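Local coordinates for Esterase/lipase (Lactobacillus rhamnosus, PDB 4N5H) that hydrolyses carboxylic esters, as an esterase of the alpha/beta-hydrolase fold, and may also transfer acyl groups, at the interface of chains A and B. Sequence-based numbering; all coordinates share one arbitrary frame. Chains: chain A/B, Esterase/lipase.

The interface of chains A and B. Residues chain A 38-42, 125, 129, 132-133; chain B 274-275, 287-289.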
loop_
_atom_site.group_PDB
_atom_site.type_symbol
_atom_site.label_atom_id
_atom_site.label_comp_id
_atom_site.label_asym_id
_atom_site.label_seq_id
_atom_site.Cartn_x
_atom_site.Cartn_y
_atom_site.Cartn_z
ATOM N N GLU A 38 -7.679 17.037 5.314
ATOM C CA GLU A 38 -8.532 17.435 4.246
ATOM C C GLU A 38 -7.569 17.969 3.170
ATOM O O GLU A 38 -6.820 18.882 3.429
ATOM C CB GLU A 38 -9.445 18.571 4.735
ATOM C CG GLU A 38 -10.439 18.166 5.820
ATOM C CD GLU A 38 -11.059 19.333 6.580
ATOM O OE1 GLU A 38 -10.736 20.508 6.294
ATOM O OE2 GLU A 38 -11.781 19.095 7.616
ATOM N N THR A 39 -7.657 17.400 1.994
ATOM C CA THR A 39 -6.599 17.621 1.021
ATOM C C THR A 39 -7.043 18.397 -0.211
ATOM O O THR A 39 -8.239 18.364 -0.588
ATOM C CB THR A 39 -5.962 16.284 0.577
ATOM O OG1 THR A 39 -6.955 15.408 0.067
ATOM C CG2 THR A 39 -5.253 15.634 1.726
ATOM N N GLU A 40 -6.037 18.974 -0.887
ATOM C CA GLU A 40 -6.233 19.464 -2.254
ATOM C C GLU A 40 -7.289 20.563 -2.398
ATOM O O GLU A 40 -8.083 20.647 -3.329
ATOM C CB GLU A 40 -6.553 18.229 -3.179
ATOM C CG GLU A 40 -6.276 18.560 -4.666
ATOM C CD GLU A 40 -6.822 17.455 -5.576
ATOM O OE1 GLU A 40 -7.793 16.705 -5.218
ATOM O OE2 GLU A 40 -6.382 17.402 -6.770
ATOM N N TYR A 41 -7.315 21.494 -1.450
ATOM C CA TYR A 41 -8.131 22.624 -1.642
ATOM C C TYR A 41 -7.452 23.636 -2.574
ATOM O O TYR A 41 -6.311 24.081 -2.313
ATOM C CB TYR A 41 -8.297 23.343 -0.323
ATOM C CG TYR A 41 -9.150 22.779 0.763
ATOM C CD1 TYR A 41 -8.595 22.060 1.855
ATOM C CD2 TYR A 41 -10.506 22.977 0.761
ATOM C CE1 TYR A 41 -9.372 21.625 2.897
ATOM C CE2 TYR A 41 -11.285 22.524 1.809
ATOM C CZ TYR A 41 -10.689 21.906 2.881
ATOM O OH TYR A 41 -11.526 21.544 3.954
ATOM N N ARG A 42 -8.176 24.081 -3.614
ATOM C CA ARG A 42 -7.625 25.178 -4.383
ATOM C C ARG A 42 -7.732 26.440 -3.550
ATOM O O ARG A 42 -8.789 26.765 -3.025
ATOM C CB ARG A 42 -8.476 25.373 -5.653
ATOM C CG ARG A 42 -8.292 24.345 -6.727
ATOM C CD ARG A 42 -9.280 24.602 -7.852
ATOM N NE ARG A 42 -9.084 23.615 -8.871
ATOM C CZ ARG A 42 -9.673 23.672 -10.071
ATOM N NH1 ARG A 42 -10.387 24.730 -10.404
ATOM N NH2 ARG A 42 -9.378 22.717 -10.971
ATOM N N TRP A 125 -6.946 32.782 1.782
ATOM C CA TRP A 125 -7.917 31.721 1.813
ATOM C C TRP A 125 -8.223 31.285 3.236
ATOM O O TRP A 125 -9.383 31.171 3.652
ATOM C CB TRP A 125 -7.403 30.540 0.991
ATOM C CG TRP A 125 -8.445 29.468 0.788
ATOM C CD1 TRP A 125 -9.301 29.326 -0.265
ATOM C CD2 TRP A 125 -8.717 28.388 1.661
ATOM N NE1 TRP A 125 -10.092 28.239 -0.102
ATOM C CE2 TRP A 125 -9.718 27.591 1.044
ATOM C CE3 TRP A 125 -8.164 27.961 2.877
ATOM C CZ2 TRP A 125 -10.251 26.466 1.660
ATOM C CZ3 TRP A 125 -8.678 26.814 3.442
ATOM C CH2 TRP A 125 -9.726 26.119 2.868
ATOM N N PHE A 129 -11.841 31.049 5.211
ATOM C CA PHE A 129 -12.435 29.736 5.361
ATOM C C PHE A 129 -11.982 28.943 6.559
ATOM O O PHE A 129 -12.552 27.906 6.913
ATOM C CB PHE A 129 -12.270 28.962 4.006
ATOM C CG PHE A 129 -12.833 29.705 2.859
ATOM C CD1 PHE A 129 -12.002 30.204 1.909
ATOM C CD2 PHE A 129 -14.175 30.026 2.794
ATOM C CE1 PHE A 129 -12.437 31.000 0.865
ATOM C CE2 PHE A 129 -14.637 30.798 1.749
ATOM C CZ PHE A 129 -13.767 31.286 0.766
ATOM N N GLN A 132 -14.309 28.747 10.170
ATOM C CA GLN A 132 -15.509 27.908 10.087
ATOM C C GLN A 132 -15.218 26.431 10.225
ATOM O O GLN A 132 -16.140 25.677 10.487
ATOM C CB GLN A 132 -16.266 28.220 8.855
ATOM C CG GLN A 132 -15.765 27.673 7.674
ATOM C CD GLN A 132 -16.412 28.315 6.372
ATOM O OE1 GLN A 132 -15.727 28.412 5.419
ATOM N NE2 GLN A 132 -17.709 28.705 6.371
ATOM N N ARG A 133 -13.940 26.010 10.000
ATOM C CA ARG A 133 -13.589 24.597 10.085
ATOM C C ARG A 133 -12.556 24.280 11.136
ATOM O O ARG A 133 -11.967 23.185 11.169
ATOM C CB ARG A 133 -13.187 24.092 8.681
ATOM C CG ARG A 133 -11.881 24.578 8.190
ATOM C CD ARG A 133 -11.749 24.426 6.624
ATOM N NE ARG A 133 -12.682 25.321 5.950
ATOM C CZ ARG A 133 -13.496 25.030 4.974
ATOM N NH1 ARG A 133 -13.439 23.835 4.340
ATOM N NH2 ARG A 133 -14.337 25.941 4.605
ATOM N N PRO B 274 -13.001 29.483 -3.903
ATOM C CA PRO B 274 -12.559 28.949 -5.131
ATOM C C PRO B 274 -12.359 27.423 -5.127
ATOM O O PRO B 274 -12.187 26.786 -6.192
ATOM C CB PRO B 274 -11.226 29.651 -5.306
ATOM C CG PRO B 274 -10.710 29.848 -3.957
ATOM C CD PRO B 274 -11.925 30.228 -3.204
ATOM N N HIS B 275 -12.259 26.859 -3.909
ATOM C CA HIS B 275 -12.095 25.433 -3.792
ATOM C C HIS B 275 -13.357 24.646 -4.141
ATOM O O HIS B 275 -13.270 23.424 -4.392
ATOM C CB HIS B 275 -11.619 25.088 -2.366
ATOM C CG HIS B 275 -12.507 25.611 -1.297
ATOM N ND1 HIS B 275 -12.663 26.971 -1.047
ATOM C CD2 HIS B 275 -13.313 24.983 -0.413
ATOM C CE1 HIS B 275 -13.471 27.136 -0.026
ATOM N NE2 HIS B 275 -13.871 25.948 0.382
ATOM N N TRP B 287 -14.275 17.202 3.043
ATOM C CA TRP B 287 -14.286 18.605 3.343
ATOM C C TRP B 287 -15.630 18.947 4.050
ATOM O O TRP B 287 -16.697 18.474 3.651
ATOM C CB TRP B 287 -14.236 19.422 2.120
ATOM C CG TRP B 287 -13.011 19.297 1.286
ATOM C CD1 TRP B 287 -11.877 18.666 1.574
ATOM C CD2 TRP B 287 -12.812 19.988 0.046
ATOM N NE1 TRP B 287 -10.961 18.880 0.571
ATOM C CE2 TRP B 287 -11.515 19.675 -0.392
ATOM C CE3 TRP B 287 -13.633 20.839 -0.740
ATOM C CZ2 TRP B 287 -11.006 20.103 -1.634
ATOM C CZ3 TRP B 287 -13.114 21.322 -1.967
ATOM C CH2 TRP B 287 -11.809 20.970 -2.387
ATOM N N PRO B 288 -15.622 19.938 4.980
ATOM C CA PRO B 288 -16.889 20.400 5.620
ATOM C C PRO B 288 -18.010 20.784 4.657
ATOM O O PRO B 288 -19.158 20.388 4.850
ATOM C CB PRO B 288 -16.419 21.638 6.419
ATOM C CG PRO B 288 -14.974 21.379 6.703
ATOM C CD PRO B 288 -14.421 20.512 5.627
ATOM N N GLU B 289 -17.713 21.458 3.562
ATOM C CA GLU B 289 -18.776 21.799 2.598
ATOM C C GLU B 289 -19.344 20.612 1.855
ATOM O O GLU B 289 -20.502 20.570 1.457
ATOM C CB GLU B 289 -18.286 22.814 1.584
ATOM C CG GLU B 289 -17.830 24.202 2.100
ATOM C CD GLU B 289 -16.356 24.259 2.408
ATOM O OE1 GLU B 289 -15.695 23.219 2.695
ATOM O OE2 GLU B 289 -15.861 25.399 2.330
HETATM O O HOH W 1 -10.559 22.894 -4.979
HETATM O O HOH W 2 -11.525 26.976 -8.833
#
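This patch is an asymmetric part of the contact between two copies of the esterase. The pairing may or may not be the biological one. Chain A brings strand 35-42, the end of helix 112-129 and the 3-10 helix 131-133. Chain B brings two loop segments and the start of helix 288-311.

A:Arg133 makes the charged contact with chain B. Its CB packs on B:Pro288 CG at 3.8 Å. CG sits wedged between the two backbone branches (chi1 72°), and the chain bends at chi3 (67°). Beyond the bend, NE gives its N-H to A:Phe129 O. At the tip, NH1 binds B:Glu289 OE1 at 2.9 Å and NH2 binds OE2 of the same carboxylate at 2.8 Å. This is an end-on, two-nitrogen salt bridge. NH1 also reaches the A:Tyr41 hydroxyl, and NH2 reaches A:Gln132 OE1. All these partners lie near the guanidinium plane, which fixes its rotation. A leucine here has no N-H to offer and would probably leave the B:Glu289 carboxylate less firmly held and the A:Tyr41 hydroxyl without this donor.

B:Glu289 OE2 is gripped twice, because B:His275 NE2 also donates to it, nearly straight, at 2.8 Å. The B:His275 ring has A:Trp125 CZ2 over the centre of one face. A:Trp125 NE1 points its N-H at B:His275 ND1, 3.0 Å away, from well above the imidazole plane, a hydrogen bond if ND1 carries no proton. B:His275 CE1 in turn points onto the centre of the A:Phe129 ring.

The A:Tyr41 ring stacks almost parallel on the B:Trp287 indole (planes 12° apart for the five-membered ring), with A:Tyr41 CE2 3.4 Å from B:Trp287 CD2. Its other face rests on A:Trp125. Its hydroxyl donates to A:Glu38 OE1. In the plane of its own ring, B:Trp287 NE1 donates to A:Thr39 O at 3.0 Å, meeting the oxygen from above the carbonyl plane.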